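Local coordinates for protein protocadherin gamma-B3 (PDB 5K8R) that probably mediates calcium-dependent cell adhesion through its extracellular cadherin repeats and may help establish and maintain specific neuronal connections in the brain, at residues A[7-13]-A[56-62]; A[62-68]-A[129-133]; A[100-104]-A[125-129]; A[33-39]-A[77-83]. One frame throughout, in Å; residues are numbered along the deposited sequence.

Contact 1 (A[7-13]-A[56-62]); sequences IPEELDR and VSDRIDR. With CA (calcium ion), chain C; CA (calcium ion), chain D.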
# COMPACT_ATOMS: atom_id res chain seq x y z
N ILE A 7 -5.05 -31.19 52.42
CA ILE A 7 -6.49 -31.17 52.19
C ILE A 7 -6.80 -30.44 50.89
O ILE A 7 -6.05 -29.53 50.50
CB ILE A 7 -7.23 -30.51 53.37
CG1 ILE A 7 -6.68 -29.10 53.63
CG2 ILE A 7 -7.12 -31.36 54.62
CD1 ILE A 7 -7.42 -28.33 54.70
N PRO A 8 -7.86 -30.80 50.18
CA PRO A 8 -8.25 -30.02 49.00
C PRO A 8 -8.81 -28.67 49.41
O PRO A 8 -9.26 -28.46 50.54
CB PRO A 8 -9.33 -30.89 48.34
CG PRO A 8 -9.89 -31.69 49.47
CD PRO A 8 -8.73 -31.97 50.38
N GLU A 9 -8.76 -27.73 48.47
CA GLU A 9 -9.27 -26.39 48.71
C GLU A 9 -10.79 -26.38 48.67
O GLU A 9 -11.44 -27.35 48.27
CB GLU A 9 -8.71 -25.41 47.68
CG GLU A 9 -8.96 -25.83 46.24
CD GLU A 9 -8.68 -24.72 45.25
OE1 GLU A 9 -8.83 -23.54 45.61
OE2 GLU A 9 -8.32 -25.04 44.09
N GLU A 10 -11.37 -25.26 49.11
CA GLU A 10 -12.80 -25.00 49.02
C GLU A 10 -13.64 -26.01 49.81
O GLU A 10 -14.77 -26.32 49.43
CB GLU A 10 -13.26 -24.95 47.56
CG GLU A 10 -12.48 -23.99 46.68
CD GLU A 10 -12.81 -22.54 46.94
OE1 GLU A 10 -13.76 -22.26 47.71
OE2 GLU A 10 -12.13 -21.66 46.36
N LEU A 11 -13.09 -26.52 50.91
CA LEU A 11 -13.86 -27.40 51.77
C LEU A 11 -14.85 -26.60 52.61
O LEU A 11 -14.61 -25.43 52.94
CB LEU A 11 -12.94 -28.20 52.69
CG LEU A 11 -12.06 -29.28 52.04
CD1 LEU A 11 -11.19 -29.95 53.09
CD2 LEU A 11 -12.92 -30.30 51.31
N ASP A 12 -15.97 -27.23 52.94
CA ASP A 12 -16.97 -26.58 53.77
C ASP A 12 -16.41 -26.31 55.17
O ASP A 12 -15.46 -26.96 55.63
CB ASP A 12 -18.23 -27.43 53.87
CG ASP A 12 -19.01 -27.47 52.57
OD1 ASP A 12 -18.80 -26.58 51.72
OD2 ASP A 12 -19.84 -28.39 52.40
N ARG A 13 -17.01 -25.34 55.85
CA ARG A 13 -16.58 -25.00 57.20
C ARG A 13 -16.88 -26.16 58.15
O ARG A 13 -17.95 -26.77 58.09
CB ARG A 13 -17.28 -23.73 57.67
CG ARG A 13 -17.12 -22.55 56.73
CD ARG A 13 -17.72 -21.28 57.31
NE ARG A 13 -17.02 -20.87 58.53
CZ ARG A 13 -17.29 -19.75 59.20
NH1 ARG A 13 -16.60 -19.46 60.30
NH2 ARG A 13 -18.23 -18.93 58.78
N VAL A 56 -11.45 -26.84 59.49
CA VAL A 56 -11.52 -25.69 58.60
C VAL A 56 -12.42 -24.63 59.21
O VAL A 56 -13.57 -24.91 59.59
CB VAL A 56 -12.03 -26.11 57.21
CG1 VAL A 56 -12.26 -24.89 56.34
CG2 VAL A 56 -11.04 -27.06 56.54
N SER A 57 -11.91 -23.40 59.29
CA SER A 57 -12.64 -22.30 59.92
C SER A 57 -13.26 -21.34 58.92
O SER A 57 -14.29 -20.73 59.22
CB SER A 57 -11.72 -21.52 60.85
OG SER A 57 -12.39 -20.41 61.43
N ASP A 58 -12.66 -21.18 57.74
CA ASP A 58 -13.16 -20.25 56.74
C ASP A 58 -12.85 -20.81 55.36
O ASP A 58 -12.26 -21.88 55.22
CB ASP A 58 -12.56 -18.85 56.94
CG ASP A 58 -13.36 -17.76 56.26
OD1 ASP A 58 -14.53 -18.00 55.91
OD2 ASP A 58 -12.81 -16.65 56.07
N ARG A 59 -13.25 -20.07 54.32
CA ARG A 59 -13.02 -20.51 52.96
C ARG A 59 -11.53 -20.48 52.63
O ARG A 59 -10.85 -19.47 52.84
CB ARG A 59 -13.79 -19.64 51.97
CG ARG A 59 -13.52 -19.97 50.51
CD ARG A 59 -14.48 -19.24 49.59
NE ARG A 59 -14.23 -19.56 48.19
CZ ARG A 59 -13.54 -18.80 47.35
NH1 ARG A 59 -13.02 -17.65 47.77
NH2 ARG A 59 -13.37 -19.17 46.09
N ILE A 60 -11.02 -21.60 52.12
CA ILE A 60 -9.62 -21.71 51.72
C ILE A 60 -9.55 -21.78 50.20
O ILE A 60 -9.65 -22.86 49.62
CB ILE A 60 -8.94 -22.92 52.38
CG1 ILE A 60 -9.05 -22.83 53.90
CG2 ILE A 60 -7.48 -23.02 51.96
CD1 ILE A 60 -8.40 -23.98 54.63
N ASP A 61 -9.38 -20.63 49.56
CA ASP A 61 -9.28 -20.55 48.11
C ASP A 61 -7.81 -20.56 47.72
O ASP A 61 -7.08 -19.60 48.00
CB ASP A 61 -9.98 -19.29 47.59
CG ASP A 61 -9.80 -19.09 46.10
OD1 ASP A 61 -9.64 -20.10 45.37
OD2 ASP A 61 -9.81 -17.93 45.65
N ARG A 62 -7.37 -21.64 47.07
CA ARG A 62 -5.96 -21.76 46.71
C ARG A 62 -5.54 -20.70 45.69
O ARG A 62 -4.39 -20.27 45.69
CB ARG A 62 -5.67 -23.16 46.17
CG ARG A 62 -4.20 -23.47 46.02
CD ARG A 62 -3.94 -24.36 44.82
NE ARG A 62 -4.38 -23.72 43.58
CZ ARG A 62 -3.67 -22.83 42.90
NH1 ARG A 62 -2.47 -22.47 43.34
NH2 ARG A 62 -4.15 -22.30 41.79
CA CA C . -10.61 -22.01 44.25
CA CA D . -8.48 -24.26 41.74
O HOH W 1 -12.16 -24.30 52.62
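Val-56 ends strand 53-56 with CG2 4.3 Å from CD1 of Ile-7 and 4.4 Å from CB of Leu-11, an apolar patch that Val-17 extends. The carbonyl O of Ser-57 lies 2.8 Å from both NE and NH1 of Arg-13, in two weak hydrogen bonds. Past Asp-58 the chain enters the calcium-binding end of the first cadherin repeat, where the Glu-9/Glu-10 pair faces the DRE motif that starts at Asp-61. Arg-59 NE forms a salt bridge with Glu-10 OE1 at 2.8 Å. Ile-60 O accepts from Glu-10 N (3.0 Å), and a water bridges Ile-60 N (3.0 Å) to Leu-11 O (2.7 Å). Asp-61 OD1 (2.4 Å), Glu-10 OE2 (2.6 Å) and Glu-9 OE1 (2.7 Å) hold one calcium, whose site Glu-63 and Asp-98 complete. Arg-62 N donates to Glu-9 OE1 at 2.8 Å, and OE2 of the same carboxylate binds a second calcium at 2.5 Å.

Contact 2 (A[62-68]-A[129-133]); sequences REEICGK and DPDVG. With CA (calcium ion), chain B; CA (calcium ion), chain D; CA (calcium ion), chain C.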
# COMPACT_ATOMS: atom_id res chain seq x y z
N ARG A 62 -7.37 -21.64 47.07
CA ARG A 62 -5.96 -21.76 46.71
C ARG A 62 -5.54 -20.70 45.69
O ARG A 62 -4.39 -20.27 45.69
CB ARG A 62 -5.67 -23.16 46.17
CG ARG A 62 -4.20 -23.47 46.02
CD ARG A 62 -3.94 -24.36 44.82
NE ARG A 62 -4.38 -23.72 43.58
CZ ARG A 62 -3.67 -22.83 42.90
NH1 ARG A 62 -2.47 -22.47 43.34
NH2 ARG A 62 -4.15 -22.30 41.79
N GLU A 63 -6.47 -20.28 44.82
CA GLU A 63 -6.13 -19.27 43.83
C GLU A 63 -5.82 -17.93 44.49
O GLU A 63 -4.90 -17.22 44.06
CB GLU A 63 -7.28 -19.11 42.82
CG GLU A 63 -7.26 -20.14 41.70
CD GLU A 63 -7.59 -21.54 42.19
OE1 GLU A 63 -8.56 -21.70 42.95
OE2 GLU A 63 -6.86 -22.48 41.81
N GLU A 64 -6.56 -17.57 45.53
CA GLU A 64 -6.32 -16.30 46.21
C GLU A 64 -5.14 -16.37 47.16
O GLU A 64 -4.49 -15.35 47.41
CB GLU A 64 -7.58 -15.87 46.96
CG GLU A 64 -7.52 -14.46 47.52
CD GLU A 64 -8.80 -14.06 48.24
OE1 GLU A 64 -9.70 -14.92 48.36
OE2 GLU A 64 -8.90 -12.89 48.66
N ILE A 65 -4.83 -17.56 47.68
CA ILE A 65 -3.75 -17.70 48.65
C ILE A 65 -2.40 -17.84 47.97
O ILE A 65 -1.46 -17.10 48.27
CB ILE A 65 -4.04 -18.90 49.58
CG1 ILE A 65 -5.30 -18.64 50.41
CG2 ILE A 65 -2.85 -19.17 50.49
CD1 ILE A 65 -5.76 -19.85 51.20
N CYS A 66 -2.28 -18.79 47.03
CA CYS A 66 -1.00 -19.06 46.39
C CYS A 66 -0.93 -18.67 44.92
O CYS A 66 0.17 -18.58 44.38
CB CYS A 66 -0.64 -20.55 46.52
SG CYS A 66 -0.35 -21.12 48.21
N GLY A 67 -2.07 -18.43 44.28
CA GLY A 67 -2.03 -17.99 42.89
C GLY A 67 -1.55 -19.10 41.97
O GLY A 67 -2.09 -20.21 41.98
N LYS A 68 -0.54 -18.79 41.17
CA LYS A 68 -0.00 -19.73 40.19
C LYS A 68 1.16 -20.56 40.73
O LYS A 68 1.82 -21.25 39.96
CB LYS A 68 0.44 -18.99 38.93
CG LYS A 68 -0.69 -18.29 38.19
CD LYS A 68 -1.71 -19.28 37.65
CE LYS A 68 -1.08 -20.23 36.64
NZ LYS A 68 -2.08 -21.14 36.02
N ASP A 129 -5.83 -19.47 32.90
CA ASP A 129 -6.51 -20.31 33.87
C ASP A 129 -5.85 -20.13 35.23
O ASP A 129 -4.67 -20.46 35.40
CB ASP A 129 -6.47 -21.77 33.43
CG ASP A 129 -7.51 -22.62 34.13
OD1 ASP A 129 -7.65 -22.51 35.37
OD2 ASP A 129 -8.19 -23.41 33.44
N PRO A 130 -6.57 -19.62 36.24
CA PRO A 130 -5.96 -19.39 37.55
C PRO A 130 -5.62 -20.67 38.31
O PRO A 130 -4.97 -20.58 39.36
CB PRO A 130 -7.01 -18.57 38.30
CG PRO A 130 -8.30 -18.93 37.65
CD PRO A 130 -7.98 -19.19 36.20
N ASP A 131 -6.03 -21.83 37.82
CA ASP A 131 -5.66 -23.09 38.45
C ASP A 131 -4.19 -23.40 38.15
O ASP A 131 -3.49 -22.65 37.47
CB ASP A 131 -6.57 -24.22 37.97
CG ASP A 131 -8.02 -24.01 38.37
OD1 ASP A 131 -8.26 -23.40 39.44
OD2 ASP A 131 -8.92 -24.45 37.62
N VAL A 132 -3.72 -24.54 38.67
CA VAL A 132 -2.35 -24.98 38.48
C VAL A 132 -2.35 -26.46 38.11
O VAL A 132 -3.37 -27.15 38.20
CB VAL A 132 -1.47 -24.74 39.72
CG1 VAL A 132 -1.24 -23.25 39.93
CG2 VAL A 132 -2.11 -25.36 40.95
N GLY A 133 -1.19 -26.94 37.68
CA GLY A 133 -1.07 -28.34 37.29
C GLY A 133 -1.87 -28.64 36.04
O GLY A 133 -1.94 -27.83 35.11
CA CA B . -9.12 -24.80 35.14
CA CA D . -8.48 -24.26 41.74
CA CA C . -10.61 -22.01 44.25
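Arg-62, at the start of helix 62-65, folds its side chain back onto its own segment: NH1 donates to Gly-67 O at 2.7 Å, and NH2 makes a salt bridge with Glu-63 OE2, also 2.7 Å. Val-132 lies over one face of this fixed guanidinium, CG2 3.6 Å from CZ. Glu-63 is a bridging ligand. Its OE1 (2.8 Å) and OE2 (2.4 Å) clasp the calcium of chain D, which Asp-131 OD1 binds from the other segment at 2.5 Å, and the same OE1 reaches the calcium of chain C at 2.4 Å. Cys-66 is tied to Cys-72 by a disulfide, and Gly-67 leaves the helix with positive phi. Lys-68 then sends NZ to Asp-131 O (2.5 Å) and Asp-129 O (2.7 Å). These carbonyls belong to the DxD sequence of the second cadherin repeat, shaped by an Asx turn in which Asp-129 OD1 accepts from Asp-131 N at 3.0 Å; Asp-131 OD2 binds the calcium of chain B at 2.5 Å. Glu-63 OE2 and Asp-131 OD1 stand only 2.9 Å apart, so the junction between repeats probably depends on its metal ions, since without them the carboxylates would tend to repel, consistent with the calcium-dependent rigidity of cadherins.

Contact 3 (A[100-104]-A[125-129]); sequences PPTFS and ESAQD. With CA (calcium ion), chain B.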
# COMPACT_ATOMS: atom_id res chain seq x y z
N PRO A 100 -12.73 -22.09 35.14
CA PRO A 100 -12.64 -22.38 33.71
C PRO A 100 -11.56 -21.53 33.06
O PRO A 100 -11.17 -20.49 33.61
CB PRO A 100 -14.03 -22.00 33.19
CG PRO A 100 -14.44 -20.88 34.09
CD PRO A 100 -13.85 -21.19 35.45
N PRO A 101 -11.06 -21.93 31.90
CA PRO A 101 -10.16 -21.05 31.15
C PRO A 101 -10.91 -19.83 30.65
O PRO A 101 -12.14 -19.77 30.65
CB PRO A 101 -9.69 -21.93 29.98
CG PRO A 101 -10.76 -22.97 29.84
CD PRO A 101 -11.26 -23.23 31.23
N THR A 102 -10.15 -18.82 30.23
CA THR A 102 -10.74 -17.57 29.79
C THR A 102 -9.86 -16.93 28.73
O THR A 102 -8.63 -17.04 28.77
CB THR A 102 -10.96 -16.60 30.95
OG1 THR A 102 -11.37 -15.32 30.45
CG2 THR A 102 -9.67 -16.43 31.76
N PHE A 103 -10.50 -16.27 27.77
CA PHE A 103 -9.83 -15.43 26.80
C PHE A 103 -10.01 -13.96 27.16
O PHE A 103 -10.94 -13.58 27.87
CB PHE A 103 -10.36 -15.69 25.38
CG PHE A 103 -9.91 -17.00 24.80
CD1 PHE A 103 -10.72 -18.11 24.84
CD2 PHE A 103 -8.66 -17.11 24.20
CE1 PHE A 103 -10.31 -19.32 24.29
CE2 PHE A 103 -8.24 -18.31 23.65
CZ PHE A 103 -9.06 -19.41 23.70
N SER A 104 -9.09 -13.13 26.66
CA SER A 104 -9.12 -11.71 27.00
C SER A 104 -10.37 -11.03 26.45
O SER A 104 -10.98 -10.19 27.13
CB SER A 104 -7.87 -11.02 26.47
OG SER A 104 -6.70 -11.57 27.04
N GLU A 125 -3.86 -15.57 20.62
CA GLU A 125 -3.78 -15.35 22.06
C GLU A 125 -4.16 -16.62 22.80
O GLU A 125 -5.19 -17.25 22.51
CB GLU A 125 -4.70 -14.20 22.47
CG GLU A 125 -4.73 -13.97 23.97
CD GLU A 125 -5.39 -12.66 24.34
OE1 GLU A 125 -6.20 -12.14 23.54
OE2 GLU A 125 -5.08 -12.13 25.43
N SER A 126 -3.33 -17.01 23.76
CA SER A 126 -3.58 -18.21 24.54
C SER A 126 -4.61 -17.92 25.64
O SER A 126 -4.85 -16.77 26.02
CB SER A 126 -2.29 -18.73 25.16
OG SER A 126 -2.50 -19.94 25.86
N ALA A 127 -5.22 -18.99 26.13
CA ALA A 127 -6.18 -18.87 27.22
C ALA A 127 -5.46 -18.84 28.56
O ALA A 127 -4.35 -19.35 28.71
CB ALA A 127 -7.19 -20.02 27.18
N GLN A 128 -6.11 -18.23 29.55
CA GLN A 128 -5.58 -18.13 30.90
C GLN A 128 -6.46 -18.92 31.86
O GLN A 128 -7.68 -19.02 31.68
CB GLN A 128 -5.47 -16.68 31.36
CG GLN A 128 -4.44 -15.87 30.59
CD GLN A 128 -4.22 -14.49 31.18
OE1 GLN A 128 -4.86 -14.11 32.16
NE2 GLN A 128 -3.30 -13.74 30.60
N ASP A 129 -5.83 -19.47 32.90
CA ASP A 129 -6.51 -20.31 33.87
C ASP A 129 -5.85 -20.13 35.23
O ASP A 129 -4.67 -20.46 35.40
CB ASP A 129 -6.47 -21.77 33.43
CG ASP A 129 -7.51 -22.62 34.13
OD1 ASP A 129 -7.65 -22.51 35.37
OD2 ASP A 129 -8.19 -23.41 33.44
CA CA B . -9.12 -24.80 35.14
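A very short hydrogen bond, 2.4 Å from Ser-104 OG to Glu-125 OE2, and a pair of backbone bonds fasten these segments. Thr-102 N donates to Gln-128 O and Gln-128 N to Thr-102 O, each at 2.9 Å, making a single antiparallel bridge of the hydrogen-bonded kind. It corresponds to the start of the second cadherin repeat, where the chain leaving the calcium-binding linker pairs with the continuation of strand 121-123 in the beta sandwich. CA-H...O contacts flank the bridge: Pro-101 CA sits 3.2 Å from Gln-128 O and Ala-127 CA 3.4 Å from Thr-102 O. Beyond it, Asp-129 grips a calcium with OD1 (2.7 Å) and OD2 (2.4 Å), and Gln-138 also donates to OD2, so the pairing leads directly into the metal site. At the surface, Asn-253 of the second subunit accepts from the backbone N of Ser-126, and Ile-254 of that subunit packs on Gln-128. Inward, Pro-101 CB lies 4.2 Å from Ala-127 CB, and Phe-103 reaches Leu-182, Ala-184 and Cys-194 on the sandwich strands. The ring of Phe-103 takes Ala-127 CB over its face in a CH-pi contact, 4.1 Å from the centroid and 17° off the normal.

Contact 4 (A[33-39]-A[77-83]); sequences TRNLRVI and EMVAEKP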
# COMPACT_ATOMS: atom_id res chain seq x y z
N THR A 33 -6.53 -29.14 80.22
CA THR A 33 -5.46 -28.57 81.04
C THR A 33 -4.41 -27.92 80.16
O THR A 33 -3.67 -27.04 80.60
CB THR A 33 -4.80 -29.64 81.92
OG1 THR A 33 -5.80 -30.36 82.65
CG2 THR A 33 -3.83 -29.00 82.90
N ARG A 34 -4.35 -28.34 78.89
CA ARG A 34 -3.39 -27.85 77.93
C ARG A 34 -3.86 -26.69 77.09
O ARG A 34 -3.10 -25.84 76.72
CB ARG A 34 -2.85 -28.98 77.10
CG ARG A 34 -2.25 -30.03 77.99
CD ARG A 34 -0.90 -30.46 77.53
NE ARG A 34 0.02 -29.36 77.51
CZ ARG A 34 1.25 -29.46 77.08
NH1 ARG A 34 1.68 -30.61 76.65
NH2 ARG A 34 2.06 -28.43 77.11
N ASN A 35 -5.14 -26.67 76.79
CA ASN A 35 -5.78 -25.55 76.11
C ASN A 35 -5.07 -25.22 74.78
O ASN A 35 -4.54 -24.13 74.58
CB ASN A 35 -5.82 -24.32 77.02
CG ASN A 35 -6.75 -23.24 76.50
OD1 ASN A 35 -7.67 -23.51 75.73
ND2 ASN A 35 -6.52 -22.00 76.93
N LEU A 36 -5.08 -26.21 73.89
CA LEU A 36 -4.48 -26.03 72.57
C LEU A 36 -5.21 -24.92 71.81
O LEU A 36 -6.42 -24.77 71.92
CB LEU A 36 -4.54 -27.33 71.77
CG LEU A 36 -4.13 -28.63 72.47
CD1 LEU A 36 -4.33 -29.81 71.53
CD2 LEU A 36 -2.70 -28.55 72.93
N ARG A 37 -4.45 -24.15 71.03
CA ARG A 37 -5.09 -23.16 70.17
C ARG A 37 -4.19 -22.85 68.98
O ARG A 37 -2.97 -23.03 69.03
CB ARG A 37 -5.43 -21.88 70.94
CG ARG A 37 -4.26 -21.24 71.66
CD ARG A 37 -4.72 -20.11 72.56
NE ARG A 37 -3.61 -19.51 73.30
CZ ARG A 37 -3.13 -19.99 74.44
NH1 ARG A 37 -3.66 -21.07 74.98
NH2 ARG A 37 -2.12 -19.38 75.04
N VAL A 38 -4.81 -22.39 67.91
CA VAL A 38 -4.11 -22.05 66.67
C VAL A 38 -3.73 -20.58 66.72
O VAL A 38 -4.46 -19.75 67.26
CB VAL A 38 -4.99 -22.38 65.44
CG1 VAL A 38 -6.29 -21.59 65.49
CG2 VAL A 38 -4.23 -22.11 64.15
N ILE A 39 -2.57 -20.27 66.14
CA ILE A 39 -2.07 -18.90 66.11
C ILE A 39 -1.68 -18.48 64.70
O ILE A 39 -0.65 -18.92 64.18
CB ILE A 39 -0.86 -18.71 67.05
CG1 ILE A 39 -1.27 -18.99 68.50
CG2 ILE A 39 -0.29 -17.32 66.91
CD1 ILE A 39 -2.20 -17.94 69.08
N GLU A 77 1.32 -22.05 63.91
CA GLU A 77 1.79 -22.59 65.17
C GLU A 77 0.60 -22.86 66.08
O GLU A 77 -0.20 -21.95 66.34
CB GLU A 77 2.77 -21.63 65.85
CG GLU A 77 4.00 -21.30 65.03
CD GLU A 77 5.08 -22.36 65.12
OE1 GLU A 77 4.93 -23.28 65.95
OE2 GLU A 77 6.07 -22.27 64.37
N MET A 78 0.47 -24.10 66.55
CA MET A 78 -0.49 -24.44 67.58
C MET A 78 0.22 -24.38 68.93
O MET A 78 1.19 -25.10 69.16
CB MET A 78 -1.09 -25.83 67.36
CG MET A 78 -2.15 -26.19 68.39
SD MET A 78 -2.39 -27.97 68.61
CE MET A 78 -0.90 -28.40 69.50
N VAL A 79 -0.26 -23.51 69.81
CA VAL A 79 0.34 -23.33 71.12
C VAL A 79 -0.43 -24.01 72.25
O VAL A 79 -1.65 -23.94 72.33
CB VAL A 79 0.50 -21.84 71.47
CG1 VAL A 79 -0.86 -21.16 71.55
CG2 VAL A 79 1.26 -21.68 72.78
N ALA A 80 0.33 -24.67 73.12
CA ALA A 80 -0.21 -25.36 74.28
C ALA A 80 0.36 -24.73 75.53
O ALA A 80 1.43 -24.12 75.51
CB ALA A 80 0.12 -26.86 74.25
N GLU A 81 -0.36 -24.88 76.64
CA GLU A 81 0.09 -24.35 77.92
C GLU A 81 0.10 -25.47 78.95
O GLU A 81 -0.45 -26.55 78.74
CB GLU A 81 -0.79 -23.18 78.39
CG GLU A 81 -2.28 -23.38 78.23
CD GLU A 81 -3.07 -22.17 78.67
OE1 GLU A 81 -2.77 -21.61 79.74
OE2 GLU A 81 -4.00 -21.76 77.93
N LYS A 82 0.76 -25.18 80.08
CA LYS A 82 0.99 -26.15 81.14
C LYS A 82 1.60 -27.46 80.63
O LYS A 82 0.94 -28.50 80.66
CB LYS A 82 -0.32 -26.44 81.89
CG LYS A 82 -0.92 -25.23 82.58
CD LYS A 82 -2.21 -25.59 83.30
CE LYS A 82 -2.78 -24.38 84.02
NZ LYS A 82 -3.06 -23.25 83.09
N PRO A 83 2.85 -27.42 80.16
CA PRO A 83 3.70 -26.23 80.00
C PRO A 83 3.50 -25.55 78.64
O PRO A 83 2.94 -26.17 77.73
CB PRO A 83 5.11 -26.80 80.13
CG PRO A 83 4.99 -28.16 79.55
CD PRO A 83 3.61 -28.66 79.91
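The largest bump here is the side chain of Arg-34, which plugs the bend at the end of segment 77-83. Its guanidinium is sandwiched: Ala-80 CB lies over one face, 3.8 Å from NH2, and Pro-83 CD over the other, 3.2 Å from NH2. The peptide bond before Pro-83 is cis and probably helps shape this slot, and Arg-34 NE donates to Glu-81 O at 3.1 Å along its rim. Next to it, Leu-36 CD2 drops between Ala-80 CB (3.5 Å) and Met-78 CE (3.9 Å). On the sheet's opposite face Val-79 is the knob, with CG1 3.4 Å from Arg-37 CG and 3.8 Å from Ile-39 CG1. Arg-37 lays its guanidinium across that methyl and ends in a salt bridge, NH1 to Glu-81 OE2 at 3.0 Å; Asn-35 ND2 donates to the same oxygen at 2.7 Å. The backbones are joined as antiparallel strands, Arg-37 with Val-79 and Ile-39 with Glu-77 as hydrogen-bonded pairs, and Val-38 with Met-78 close between them. Strand 37-39 is one of the two edge strands of the first repeat's four-stranded sheet. Leu-36, Val-38 and Met-78 face the core at Val-47, Phe-26 and helix 20-23, whereas Arg-37 and Val-79 meet Ser-321 and Leu-338 of the second subunit, in the antiparallel dimer; strand 85-94 flanks strand 73-80 on its other side.

From the N terminus, contact 1 opens at the end of strand 3-8; before it closes at 56-62, segment 33-39 of contact 4 has passed, so the two cross, both reaching the same sheet of the first repeat. Contact 1 ends on Arg-62, where contact 2 begins, sharing two calcium ions. Contact 2 crosses contact 4, which closes at 77-83, far from the metal sites. Contact 3, from the linker at 100-104 to 125-129, lies within the span of contact 2 and shares Asp-129 and a third calcium. Contacts 1 and 4 tie up the first repeat, contact 2 spans both repeats and contact 3 fastens the linker to the second; contacts 3 and 4 touch the second subunit.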